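ZYG-9 (Caenorhabditis elegans, PDB 2OF3) organizes microtubules and spindle poles during mitosis and meiosis in one-cell embryos, and is needed for default nucleus positioning in oocytes. Local coordinates at residues A198-L203 / V232-F237; Q241-A246 / L256-I261; K167-L172 / K204-E209; L173-S178 / S185-V190. All blocks are in the same frame, centred on the assembly; numbering follows the deposited sequence.

Contact 1. Residues A198-L203 / V232-F237; sequences AGISPL and VACFKF
One face of the Phe237 ring is covered by the backbone of Gly199. Gly199 CA sits 3.8 Å from the centroid of the Phe237 ring and 5° off the ring normal, a CH-pi contact over the centre. At the ring edge, in plane, lies Ala233 O, one turn back on the same helix. Gly199 is the first residue to leave helical geometry after helix 181-198, and its phi is positive (89°). With no side chain, Gly199 keeps clear of the preceding carbonyl oxygen and its CA can approach the ring. Next along the turn, Ile200 reaches helix 221-238 with two branches. Ile200 CG2 touches Phe237 CB at 3.9 Å. The other branch has CG1 opposite the backbone N (chi1 -176°), which sends Ile200 CG1 to 3.9 Å from Cys234 SG. Ile200 CD1 follows, 3.8 Å from Cys234 SG. Val208 and Glu209 of helix 208-212 also touch Ile200. The contact joins the turn after one helix of the TOG domain's helical-repeat array to the C-terminal part of helix 221-238. No hydrogen bond crosses it. The chemistry is apolar and dispersive, and the bare glycine lets the aromatic face lie directly on the main chain.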
loop_
_atom_site.group_PDB
_atom_site.type_symbol
_atom_site.label_atom_id
_atom_site.label_comp_id
_atom_site.label_asym_id
_atom_site.label_seq_id
_atom_site.Cartn_x
_atom_site.Cartn_y
_atom_site.Cartn_z
ATOM N N ALA A 198 -7.556 -17.190 -2.519
ATOM C CA ALA A 198 -8.826 -16.931 -3.184
ATOM C C ALA A 198 -8.900 -17.436 -4.624
ATOM O O ALA A 198 -9.937 -17.349 -5.222
ATOM C CB ALA A 198 -9.138 -15.441 -3.132
ATOM N N GLY A 199 -7.806 -17.939 -5.198
ATOM C CA GLY A 199 -7.796 -18.378 -6.592
ATOM C C GLY A 199 -7.449 -17.317 -7.622
ATOM O O GLY A 199 -7.376 -16.107 -7.335
ATOM N N ILE A 200 -7.241 -17.770 -8.849
ATOM C CA ILE A 200 -6.868 -16.868 -9.954
ATOM C C ILE A 200 -8.094 -16.285 -10.669
ATOM O O ILE A 200 -8.038 -15.198 -11.264
ATOM C CB ILE A 200 -5.875 -17.563 -10.956
ATOM C CG1 ILE A 200 -5.399 -16.611 -12.055
ATOM C CG2 ILE A 200 -6.498 -18.884 -11.535
ATOM C CD1 ILE A 200 -4.768 -15.297 -11.583
ATOM N N SER A 201 -9.192 -17.027 -10.606
ATOM C CA SER A 201 -10.419 -16.640 -11.323
ATOM C C SER A 201 -10.934 -15.229 -10.982
ATOM O O SER A 201 -11.265 -14.453 -11.907
ATOM C CB SER A 201 -11.520 -17.688 -11.159
ATOM O OG SER A 201 -12.717 -17.134 -11.676
ATOM N N PRO A 202 -10.946 -14.863 -9.670
ATOM C CA PRO A 202 -11.389 -13.487 -9.350
ATOM C C PRO A 202 -10.518 -12.383 -9.993
ATOM O O PRO A 202 -10.971 -11.226 -10.075
ATOM C CB PRO A 202 -11.296 -13.434 -7.831
ATOM C CG PRO A 202 -11.230 -14.853 -7.360
ATOM C CD PRO A 202 -10.570 -15.615 -8.453
ATOM N N LEU A 203 -9.318 -12.750 -10.493
ATOM C CA LEU A 203 -8.335 -11.791 -10.984
ATOM C C LEU A 203 -8.175 -11.849 -12.494
ATOM O O LEU A 203 -7.318 -11.162 -13.070
ATOM C CB LEU A 203 -6.982 -12.009 -10.278
ATOM C CG LEU A 203 -6.921 -12.080 -8.738
ATOM C CD1 LEU A 203 -5.460 -12.145 -8.254
ATOM C CD2 LEU A 203 -7.680 -10.867 -8.076
ATOM N N VAL A 232 2.947 -21.012 -10.389
ATOM C CA VAL A 232 2.587 -22.295 -9.735
ATOM C C VAL A 232 1.265 -22.231 -8.961
ATOM O O VAL A 232 0.472 -23.200 -8.984
ATOM C CB VAL A 232 3.697 -22.746 -8.747
ATOM C CG1 VAL A 232 3.280 -23.970 -7.938
ATOM C CG2 VAL A 232 5.007 -23.017 -9.486
ATOM N N ALA A 233 1.037 -21.123 -8.234
ATOM C CA ALA A 233 -0.229 -20.906 -7.513
ATOM C C ALA A 233 -1.401 -20.836 -8.516
ATOM O O ALA A 233 -2.470 -21.394 -8.260
ATOM C CB ALA A 233 -0.159 -19.638 -6.655
ATOM N N CYS A 234 -1.188 -20.179 -9.649
ATOM C CA CYS A 234 -2.167 -20.113 -10.760
ATOM C C CYS A 234 -2.423 -21.510 -11.341
ATOM O O CYS A 234 -3.560 -21.957 -11.485
ATOM C CB CYS A 234 -1.636 -19.214 -11.867
ATOM S SG CYS A 234 -1.637 -17.433 -11.564
ATOM N N PHE A 235 -1.349 -22.218 -11.650
ATOM C CA PHE A 235 -1.446 -23.567 -12.139
ATOM C C PHE A 235 -2.329 -24.416 -11.232
ATOM O O PHE A 235 -3.211 -25.138 -11.700
ATOM C CB PHE A 235 -0.035 -24.191 -12.302
ATOM C CG PHE A 235 -0.051 -25.539 -12.977
ATOM C CD1 PHE A 235 0.008 -25.633 -14.369
ATOM C CD2 PHE A 235 -0.197 -26.705 -12.222
ATOM C CE1 PHE A 235 -0.058 -26.887 -14.996
ATOM C CE2 PHE A 235 -0.246 -27.962 -12.836
ATOM C CZ PHE A 235 -0.178 -28.053 -14.234
ATOM N N LYS A 236 -2.095 -24.362 -9.934
ATOM C CA LYS A 236 -2.892 -25.163 -9.026
ATOM C C LYS A 236 -4.406 -24.993 -9.220
ATOM O O LYS A 236 -5.167 -25.949 -9.005
ATOM C CB LYS A 236 -2.541 -24.829 -7.603
ATOM C CG LYS A 236 -3.070 -25.830 -6.617
ATOM C CD LYS A 236 -2.739 -25.431 -5.187
ATOM C CE LYS A 236 -3.165 -26.533 -4.207
ATOM N NZ LYS A 236 -2.951 -26.126 -2.770
ATOM N N PHE A 237 -4.847 -23.790 -9.575
ATOM C CA PHE A 237 -6.273 -23.508 -9.808
ATOM C C PHE A 237 -6.757 -23.742 -11.248
ATOM O O PHE A 237 -7.851 -24.226 -11.458
ATOM C CB PHE A 237 -6.654 -22.094 -9.306
ATOM C CG PHE A 237 -6.669 -22.005 -7.806
ATOM C CD1 PHE A 237 -7.847 -22.249 -7.087
ATOM C CD2 PHE A 237 -5.496 -21.729 -7.100
ATOM C CE1 PHE A 237 -7.856 -22.207 -5.665
ATOM C CE2 PHE A 237 -5.481 -21.698 -5.683
ATOM C CZ PHE A 237 -6.657 -21.934 -4.966
#

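Contact 2. Residues Q241-A246 / L256-I261; sequences QMWKAA and LVEERI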
loop_
_atom_site.group_PDB
_atom_site.type_symbol
_atom_site.label_atom_id
_atom_site.label_comp_id
_atom_site.label_asym_id
_atom_site.label_seq_id
_atom_site.Cartn_x
_atom_site.Cartn_y
_atom_site.Cartn_z
ATOM N N GLN A 241 -4.218 -23.852 -18.557
ATOM C CA GLN A 241 -4.664 -22.483 -18.834
ATOM C C GLN A 241 -3.623 -21.469 -18.360
ATOM O O GLN A 241 -3.431 -20.450 -19.007
ATOM C CB GLN A 241 -5.967 -22.179 -18.102
ATOM C CG GLN A 241 -7.238 -22.703 -18.785
ATOM C CD GLN A 241 -7.369 -22.197 -20.227
ATOM O OE1 GLN A 241 -7.208 -20.989 -20.494
ATOM N NE2 GLN A 241 -7.634 -23.122 -21.168
ATOM N N MET A 242 -2.951 -21.746 -17.230
ATOM C CA MET A 242 -1.831 -20.879 -16.776
ATOM C C MET A 242 -0.899 -20.608 -17.931
ATOM O O MET A 242 -0.588 -19.436 -18.215
ATOM C CB MET A 242 -1.047 -21.467 -15.589
ATOM C CG MET A 242 0.202 -20.584 -15.156
ATOM S SD MET A 242 1.737 -20.852 -16.048
ATOM C CE MET A 242 2.068 -19.397 -16.824
ATOM N N TRP A 243 -0.467 -21.684 -18.613
ATOM C CA TRP A 243 0.479 -21.560 -19.740
ATOM C C TRP A 243 -0.117 -20.747 -20.884
ATOM O O TRP A 243 0.586 -19.933 -21.493
ATOM C CB TRP A 243 0.964 -22.935 -20.263
ATOM C CG TRP A 243 1.586 -23.878 -19.269
ATOM C CD1 TRP A 243 1.060 -25.060 -18.824
ATOM C CD2 TRP A 243 2.846 -23.726 -18.596
ATOM N NE1 TRP A 243 1.908 -25.647 -17.928
ATOM C CE2 TRP A 243 3.012 -24.852 -17.766
ATOM C CE3 TRP A 243 3.833 -22.722 -18.585
ATOM C CZ2 TRP A 243 4.137 -25.020 -16.935
ATOM C CZ3 TRP A 243 4.958 -22.885 -17.759
ATOM C CH2 TRP A 243 5.103 -24.034 -16.951
ATOM N N LYS A 244 -1.406 -20.942 -21.180
ATOM C CA LYS A 244 -2.038 -20.160 -22.281
ATOM C C LYS A 244 -2.053 -18.654 -21.975
ATOM O O LYS A 244 -1.572 -17.844 -22.770
ATOM C CB LYS A 244 -3.447 -20.666 -22.578
ATOM C CG LYS A 244 -4.194 -19.816 -23.635
ATOM C CD LYS A 244 -5.293 -20.621 -24.425
ATOM C CE LYS A 244 -6.246 -19.667 -25.238
ATOM N NZ LYS A 244 -7.435 -19.112 -24.419
ATOM N N ALA A 245 -2.561 -18.303 -20.778
ATOM C CA ALA A 245 -2.547 -16.932 -20.212
ATOM C C ALA A 245 -1.136 -16.291 -20.144
ATOM O O ALA A 245 -0.943 -15.118 -20.482
ATOM C CB ALA A 245 -3.226 -16.973 -18.815
ATOM N N ALA A 246 -0.133 -17.047 -19.705
ATOM C CA ALA A 246 1.221 -16.509 -19.616
ATOM C C ALA A 246 1.825 -16.098 -20.958
ATOM O O ALA A 246 2.670 -15.182 -21.023
ATOM C CB ALA A 246 2.124 -17.525 -18.952
ATOM N N LEU A 256 12.060 -24.109 -15.349
ATOM C CA LEU A 256 12.084 -23.811 -13.904
ATOM C C LEU A 256 10.675 -23.850 -13.327
ATOM O O LEU A 256 10.430 -24.422 -12.277
ATOM C CB LEU A 256 12.735 -22.447 -13.627
ATOM C CG LEU A 256 14.198 -22.315 -14.069
ATOM C CD1 LEU A 256 14.596 -20.854 -14.138
ATOM C CD2 LEU A 256 15.099 -23.149 -13.143
ATOM N N VAL A 257 9.734 -23.212 -13.992
ATOM C CA VAL A 257 8.335 -23.288 -13.513
ATOM C C VAL A 257 7.816 -24.737 -13.510
ATOM O O VAL A 257 7.225 -25.162 -12.501
ATOM C CB VAL A 257 7.422 -22.320 -14.301
ATOM C CG1 VAL A 257 5.965 -22.448 -13.846
ATOM C CG2 VAL A 257 7.949 -20.871 -14.125
ATOM N N GLU A 258 8.068 -25.516 -14.589
ATOM C CA GLU A 258 7.622 -26.941 -14.655
ATOM C C GLU A 258 8.190 -27.790 -13.532
ATOM O O GLU A 258 7.493 -28.605 -12.960
ATOM C CB GLU A 258 7.969 -27.589 -16.000
ATOM C CG GLU A 258 7.197 -27.061 -17.224
ATOM C CD GLU A 258 7.882 -27.453 -18.586
ATOM O OE1 GLU A 258 9.078 -27.820 -18.577
ATOM O OE2 GLU A 258 7.238 -27.383 -19.669
ATOM N N GLU A 259 9.473 -27.603 -13.227
ATOM C CA GLU A 259 10.152 -28.304 -12.138
ATOM C C GLU A 259 9.569 -27.934 -10.761
ATOM O O GLU A 259 9.423 -28.794 -9.887
ATOM C CB GLU A 259 11.682 -27.984 -12.200
ATOM C CG GLU A 259 12.587 -28.788 -11.205
ATOM C CD GLU A 259 12.367 -30.330 -11.360
ATOM O OE1 GLU A 259 12.156 -30.795 -12.502
ATOM O OE2 GLU A 259 12.362 -31.076 -10.345
ATOM N N ARG A 260 9.253 -26.654 -10.547
ATOM C CA ARG A 260 8.598 -26.230 -9.301
ATOM C C ARG A 260 7.226 -26.908 -9.142
ATOM O O ARG A 260 6.901 -27.383 -8.041
ATOM C CB ARG A 260 8.436 -24.708 -9.267
ATOM C CG ARG A 260 7.955 -24.116 -7.914
ATOM C CD ARG A 260 8.876 -24.371 -6.713
ATOM N NE ARG A 260 10.233 -23.869 -6.923
ATOM C CZ ARG A 260 10.634 -22.600 -6.785
ATOM N NH1 ARG A 260 9.823 -21.628 -6.402
ATOM N NH2 ARG A 260 11.903 -22.300 -7.000
ATOM N N ILE A 261 6.434 -26.941 -10.227
ATOM C CA ILE A 261 5.126 -27.641 -10.247
ATOM C C ILE A 261 5.352 -29.101 -9.907
ATOM O O ILE A 261 4.723 -29.631 -8.987
ATOM C CB ILE A 261 4.403 -27.536 -11.605
ATOM C CG1 ILE A 261 3.986 -26.069 -11.863
ATOM C CG2 ILE A 261 3.212 -28.595 -11.695
ATOM C CD1 ILE A 261 3.597 -25.690 -13.379
#
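The helical segments 241-246 and 256-261 run nearly antiparallel, at 158°, with axes 13.2 Å apart at closest approach. This is antiparallel helix packing near the C-terminal end of the TOG domain's helical array, and a single large side chain spans the wide gap. That side chain is Trp243. With CG anti to its carbonyl carbon (chi1 -55°), its indole reaches three residues of the facing helix. Trp243 CH2 meets Val257 CG1 at 3.6 Å, the two side chains lying alongside and pointing opposite ways. The Glu258 chain crosses the indole at about a right angle. Its contact is made by an aliphatic carbon, with Glu258 CG 3.7 Å from Trp243 CZ2. On the Trp243 side, Met242 SD lies over one ring face, 3.8 Å above the plane and off-centre, near the ring's outer atoms. Lys254 adds a cation-pi contact to the indole, and Met249 touches it from the intervening loop. An alanine in place of Trp243 would probably leave a gap between the two helices, with Val257 and Ile261 each losing an apolar partner and Lys254 its aromatic ring. Ile261 reaches back toward the indole, and Ile261 CD1 ends 3.7 Å from Trp243 CZ2.

Contact 3. Residues K167-L172 / K204-E209; sequences KMTPML and KSLSVE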
loop_
_atom_site.group_PDB
_atom_site.type_symbol
_atom_site.label_atom_id
_atom_site.label_comp_id
_atom_site.label_asym_id
_atom_site.label_seq_id
_atom_site.Cartn_x
_atom_site.Cartn_y
_atom_site.Cartn_z
ATOM N N LYS A 167 -9.134 -4.991 -6.422
ATOM C CA LYS A 167 -8.726 -3.587 -6.517
ATOM C C LYS A 167 -7.282 -3.344 -6.069
ATOM O O LYS A 167 -6.713 -2.344 -6.452
ATOM C CB LYS A 167 -9.639 -2.666 -5.681
ATOM C CG LYS A 167 -11.091 -2.533 -6.149
ATOM C CD LYS A 167 -11.221 -1.718 -7.437
ATOM C CE LYS A 167 -12.729 -1.434 -7.824
ATOM N NZ LYS A 167 -13.588 -1.122 -6.588
ATOM N N MET A 168 -6.693 -4.225 -5.247
ATOM C CA MET A 168 -5.286 -4.108 -4.850
ATOM C C MET A 168 -4.302 -4.506 -5.947
ATOM O O MET A 168 -3.247 -3.892 -6.102
ATOM C CB MET A 168 -5.026 -4.964 -3.597
ATOM C CG MET A 168 -5.564 -4.364 -2.220
ATOM S SD MET A 168 -4.841 -2.816 -1.611
ATOM C CE MET A 168 -3.316 -3.470 -1.004
ATOM N N THR A 169 -4.647 -5.530 -6.722
ATOM C CA THR A 169 -3.690 -6.184 -7.637
ATOM C C THR A 169 -3.145 -5.270 -8.701
ATOM O O THR A 169 -1.944 -5.327 -8.958
ATOM C CB THR A 169 -4.270 -7.480 -8.211
ATOM O OG1 THR A 169 -4.531 -8.351 -7.115
ATOM C CG2 THR A 169 -3.303 -8.194 -9.218
ATOM N N PRO A 170 -3.986 -4.405 -9.327
ATOM C CA PRO A 170 -3.432 -3.451 -10.322
ATOM C C PRO A 170 -2.276 -2.566 -9.773
ATOM O O PRO A 170 -1.299 -2.258 -10.506
ATOM C CB PRO A 170 -4.665 -2.570 -10.679
ATOM C CG PRO A 170 -5.859 -3.415 -10.378
ATOM C CD PRO A 170 -5.467 -4.295 -9.207
ATOM N N MET A 171 -2.358 -2.160 -8.499
ATOM C CA MET A 171 -1.310 -1.336 -7.874
ATOM C C MET A 171 -0.094 -2.217 -7.584
ATOM O O MET A 171 1.037 -1.766 -7.734
ATOM C CB MET A 171 -1.848 -0.718 -6.569
ATOM C CG MET A 171 -2.858 0.503 -6.827
ATOM S SD MET A 171 -3.620 1.276 -5.407
ATOM C CE MET A 171 -4.447 -0.058 -4.705
ATOM N N LEU A 172 -0.330 -3.463 -7.148
ATOM C CA LEU A 172 0.762 -4.422 -6.925
ATOM C C LEU A 172 1.457 -4.758 -8.244
ATOM O O LEU A 172 2.696 -4.805 -8.270
ATOM C CB LEU A 172 0.263 -5.683 -6.241
ATOM C CG LEU A 172 -0.124 -5.475 -4.787
ATOM C CD1 LEU A 172 -1.023 -6.626 -4.436
ATOM C CD2 LEU A 172 1.150 -5.430 -3.878
ATOM N N LYS A 204 -9.024 -12.641 -13.149
ATOM C CA LYS A 204 -8.873 -12.899 -14.575
ATOM C C LYS A 204 -8.784 -11.685 -15.528
ATOM O O LYS A 204 -8.071 -11.786 -16.552
ATOM C CB LYS A 204 -9.947 -13.865 -15.057
ATOM C CG LYS A 204 -9.697 -15.345 -14.646
ATOM C CD LYS A 204 -8.257 -15.901 -14.916
ATOM C CE LYS A 204 -8.279 -17.421 -15.285
ATOM N NZ LYS A 204 -9.288 -18.346 -14.558
ATOM N N SER A 205 -9.468 -10.564 -15.219
ATOM C CA SER A 205 -9.413 -9.350 -16.089
ATOM C C SER A 205 -8.069 -8.639 -16.040
ATOM O O SER A 205 -7.780 -7.749 -16.873
ATOM C CB SER A 205 -10.504 -8.333 -15.713
ATOM O OG SER A 205 -10.342 -7.858 -14.373
ATOM N N LEU A 206 -7.230 -9.042 -15.081
ATOM C CA LEU A 206 -5.979 -8.323 -14.812
ATOM C C LEU A 206 -4.728 -8.868 -15.524
ATOM O O LEU A 206 -3.674 -8.204 -15.542
ATOM C CB LEU A 206 -5.751 -8.203 -13.295
ATOM C CG LEU A 206 -6.910 -7.483 -12.562
ATOM C CD1 LEU A 206 -6.540 -7.355 -11.109
ATOM C CD2 LEU A 206 -7.164 -6.096 -13.215
ATOM N N SER A 207 -4.828 -10.036 -16.149
ATOM C CA SER A 207 -3.672 -10.527 -16.906
ATOM C C SER A 207 -2.443 -10.724 -15.955
ATOM O O SER A 207 -1.319 -10.335 -16.284
ATOM C CB SER A 207 -3.291 -9.562 -18.042
ATOM O OG SER A 207 -4.209 -9.659 -19.128
ATOM N N VAL A 208 -2.702 -11.321 -14.800
ATOM C CA VAL A 208 -1.667 -11.603 -13.846
ATOM C C VAL A 208 -0.603 -12.536 -14.448
ATOM O O VAL A 208 0.578 -12.208 -14.398
ATOM C CB VAL A 208 -2.246 -12.239 -12.572
ATOM C CG1 VAL A 208 -1.120 -12.721 -11.654
ATOM C CG2 VAL A 208 -3.177 -11.235 -11.847
ATOM N N GLU A 209 -1.006 -13.662 -15.029
ATOM C CA GLU A 209 -0.026 -14.647 -15.561
ATOM C C GLU A 209 0.907 -14.018 -16.550
ATOM O O GLU A 209 2.120 -14.162 -16.424
ATOM C CB GLU A 209 -0.685 -15.886 -16.166
ATOM C CG GLU A 209 -1.695 -16.571 -15.282
ATOM C CD GLU A 209 -3.148 -16.060 -15.499
ATOM O OE1 GLU A 209 -3.378 -14.867 -15.823
ATOM O OE2 GLU A 209 -4.071 -16.874 -15.323
#
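Thr169 turns its methyl CG2 opposite its own backbone N, with OG1 on the backbone N side (chi1 -61°), and Leu206 swings CG opposite its carbonyl carbon (chi1 -58°). These rotations bring carbon to carbon across the contact. Leu206 CD1 rests against two neighbours on helix 165-174. Leu206 CD1 lies 3.7 Å from Thr169 CB and 3.8 Å from Pro170 CD. The other methyl, Leu206 CD2, reaches Pro170 CG at 4.1 Å. Both side chains cross that of Leu206 at a slant. Farther along, Thr169 CG2 touches Val208 CG2 at 4.0 Å, the two side chains roughly perpendicular. Val208 is the first residue of helix 208-212, so the contact ties helix 165-174 to the connection that follows helix 181-198 in the TOG domain. Helix 165-174 is kinked here, where the backbone N of Pro170 and of Met171 lacks the regular bond to the preceding turn. The hydroxyl of Thr169 takes no part in the packing against Leu206. Its OG1 is hydrogen-bonded to Pro165 O in its own helix. With its hydroxyl engaged there, Thr169 meets the other segment through carbon alone, and the contact rests on apolar packing with no hydrogen bond across it.

Contact 4. Residues L173-S178 / S185-V190; sequences LDALKS and SECLLV
Ala175 and Cys187 form the close part of this contact, with Ala175 CB 3.5 Å from Cys187 SG. Their alpha carbons are 6.8 Å apart, the nearest pair between the two segments, and the alanine's small side chain suits so near an approach. With SG opposite its own carbonyl carbon (chi1 -69°), Cys187 places its sulfur against the alanine methyl. Leu176 widens the seam. Leu176 CD2 packs on Leu188 CG at 3.8 Å, and Leu176 CD1 meets Leu188 CD2 at 3.8 Å. The two leucine side chains lie crosswise. Leu176 CD2 also lies 4.1 Å from Cys187 CB, a looser touch that bridges the two pairs. All four of these residues are buried. The solvent side is different in character. Asp174 and Lys177 are exposed and do not touch segment 185-190; they pair with each other instead. Lys177 NZ forms a salt bridge to Asp174 OD1, 3.1 Å away, meeting the oxygen nearly along its C-O bond direction. Val212 of helix 208-212 and Val223 of helix 221-238 also pack on Leu188. The arrangement is a helical hairpin, helix 165-174 and helix 181-198 joined by a short connection, as in the HEAT-like repeats of TOG domains.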
loop_
_atom_site.group_PDB
_atom_site.type_symbol
_atom_site.label_atom_id
_atom_site.label_comp_id
_atom_site.label_asym_id
_atom_site.label_seq_id
_atom_site.Cartn_x
_atom_site.Cartn_y
_atom_site.Cartn_z
ATOM N N LEU A 173 0.691 -4.923 -9.340
ATOM C CA LEU A 173 1.282 -5.108 -10.697
ATOM C C LEU A 173 2.073 -3.921 -11.119
ATOM O O LEU A 173 3.210 -4.057 -11.649
ATOM C CB LEU A 173 0.227 -5.531 -11.773
ATOM C CG LEU A 173 -0.467 -6.887 -11.560
ATOM C CD1 LEU A 173 -1.661 -7.043 -12.517
ATOM C CD2 LEU A 173 0.525 -8.137 -11.715
ATOM N N ASP A 174 1.539 -2.733 -10.880
ATOM C CA ASP A 174 2.239 -1.510 -11.258
ATOM C C ASP A 174 3.579 -1.371 -10.530
ATOM O O ASP A 174 4.584 -0.885 -11.084
ATOM C CB ASP A 174 1.370 -0.288 -10.951
ATOM C CG ASP A 174 1.697 0.891 -11.884
ATOM O OD1 ASP A 174 1.680 0.691 -13.148
ATOM O OD2 ASP A 174 2.000 2.011 -11.370
ATOM N N ALA A 175 3.570 -1.763 -9.260
ATOM C CA ALA A 175 4.795 -1.807 -8.426
ATOM C C ALA A 175 5.915 -2.634 -9.008
ATOM O O ALA A 175 7.024 -2.432 -8.652
ATOM C CB ALA A 175 4.453 -2.317 -7.037
ATOM N N LEU A 176 5.624 -3.589 -9.886
ATOM C CA LEU A 176 6.645 -4.406 -10.529
ATOM C C LEU A 176 7.537 -3.630 -11.468
ATOM O O LEU A 176 8.603 -4.113 -11.849
ATOM C CB LEU A 176 6.009 -5.584 -11.294
ATOM C CG LEU A 176 5.141 -6.505 -10.459
ATOM C CD1 LEU A 176 4.618 -7.651 -11.321
ATOM C CD2 LEU A 176 5.881 -7.000 -9.182
ATOM N N LYS A 177 7.119 -2.420 -11.841
ATOM C CA LYS A 177 7.909 -1.591 -12.741
ATOM C C LYS A 177 9.010 -0.931 -11.975
ATOM O O LYS A 177 9.888 -0.328 -12.552
ATOM C CB LYS A 177 7.035 -0.562 -13.475
ATOM C CG LYS A 177 6.169 -1.225 -14.540
ATOM C CD LYS A 177 5.130 -0.268 -15.095
ATOM C CE LYS A 177 4.131 -1.053 -15.954
ATOM N NZ LYS A 177 2.809 -0.326 -15.889
ATOM N N SER A 178 9.012 -1.096 -10.668
ATOM C CA SER A 178 10.120 -0.570 -9.844
ATOM C C SER A 178 11.563 -1.097 -10.139
ATOM O O SER A 178 11.780 -2.290 -10.435
ATOM C CB SER A 178 9.792 -0.804 -8.388
ATOM O OG SER A 178 10.850 -0.272 -7.617
ATOM N N SER A 185 9.910 -8.057 -5.490
ATOM C CA SER A 185 9.651 -9.355 -4.898
ATOM C C SER A 185 8.577 -9.286 -3.847
ATOM O O SER A 185 7.722 -10.172 -3.779
ATOM C CB SER A 185 10.920 -10.022 -4.334
ATOM O OG SER A 185 11.533 -9.169 -3.381
ATOM N N GLU A 186 8.589 -8.277 -2.990
ATOM C CA GLU A 186 7.526 -8.229 -1.952
ATOM C C GLU A 186 6.102 -8.133 -2.520
ATOM O O GLU A 186 5.164 -8.720 -1.971
ATOM C CB GLU A 186 7.779 -7.036 -1.025
ATOM C CG GLU A 186 9.000 -7.213 -0.066
ATOM C CD GLU A 186 8.763 -8.230 1.032
ATOM O OE1 GLU A 186 7.781 -8.096 1.812
ATOM O OE2 GLU A 186 9.559 -9.192 1.123
ATOM N N CYS A 187 5.957 -7.364 -3.610
ATOM C CA CYS A 187 4.701 -7.233 -4.342
ATOM C C CYS A 187 4.209 -8.522 -5.000
ATOM O O CYS A 187 3.028 -8.842 -4.852
ATOM C CB CYS A 187 4.779 -6.038 -5.316
ATOM S SG CYS A 187 4.812 -4.503 -4.318
ATOM N N LEU A 188 5.112 -9.290 -5.624
ATOM C CA LEU A 188 4.794 -10.644 -6.113
ATOM C C LEU A 188 4.312 -11.566 -5.035
ATOM O O LEU A 188 3.391 -12.364 -5.243
ATOM C CB LEU A 188 6.012 -11.297 -6.826
ATOM C CG LEU A 188 6.339 -10.655 -8.184
ATOM C CD1 LEU A 188 7.734 -11.117 -8.692
ATOM C CD2 LEU A 188 5.164 -10.820 -9.247
ATOM N N LEU A 189 4.943 -11.513 -3.870
ATOM C CA LEU A 189 4.543 -12.356 -2.712
ATOM C C LEU A 189 3.114 -12.060 -2.261
ATOM O O LEU A 189 2.400 -12.965 -1.868
ATOM C CB LEU A 189 5.509 -12.173 -1.509
ATOM C CG LEU A 189 6.925 -12.716 -1.769
ATOM C CD1 LEU A 189 7.778 -12.380 -0.587
ATOM C CD2 LEU A 189 6.972 -14.248 -2.068
ATOM N N VAL A 190 2.711 -10.801 -2.268
ATOM C CA VAL A 190 1.302 -10.469 -1.971
ATOM C C VAL A 190 0.334 -11.080 -3.043
ATOM O O VAL A 190 -0.664 -11.741 -2.693
ATOM C CB VAL A 190 1.075 -8.927 -1.838
ATOM C CG1 VAL A 190 -0.423 -8.653 -1.486
ATOM C CG2 VAL A 190 1.976 -8.343 -0.715
#

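How the contacts relate
All four contacts lie on the same side of the chain's centre, toward the C-terminal end of this all-helical chain. Contacts 3 and 4 share helix 165-174; their centres are 11 Å apart, and they touch through Leu172 packing on Val190 and Cys187. Along the chain, contact 4 falls between the two segments of contact 3. Contacts 1 and 3 alternate their segments, and Glu209 packs against Cys234 where they meet. Contact 2 comes last. It touches contact 1, where Phe235 packs on Ile261 and Trp243, and also contact 3. Contacts 2 and 4 are farthest apart, about 19 Å between centres. Successive helices are thus linked into one continuous array.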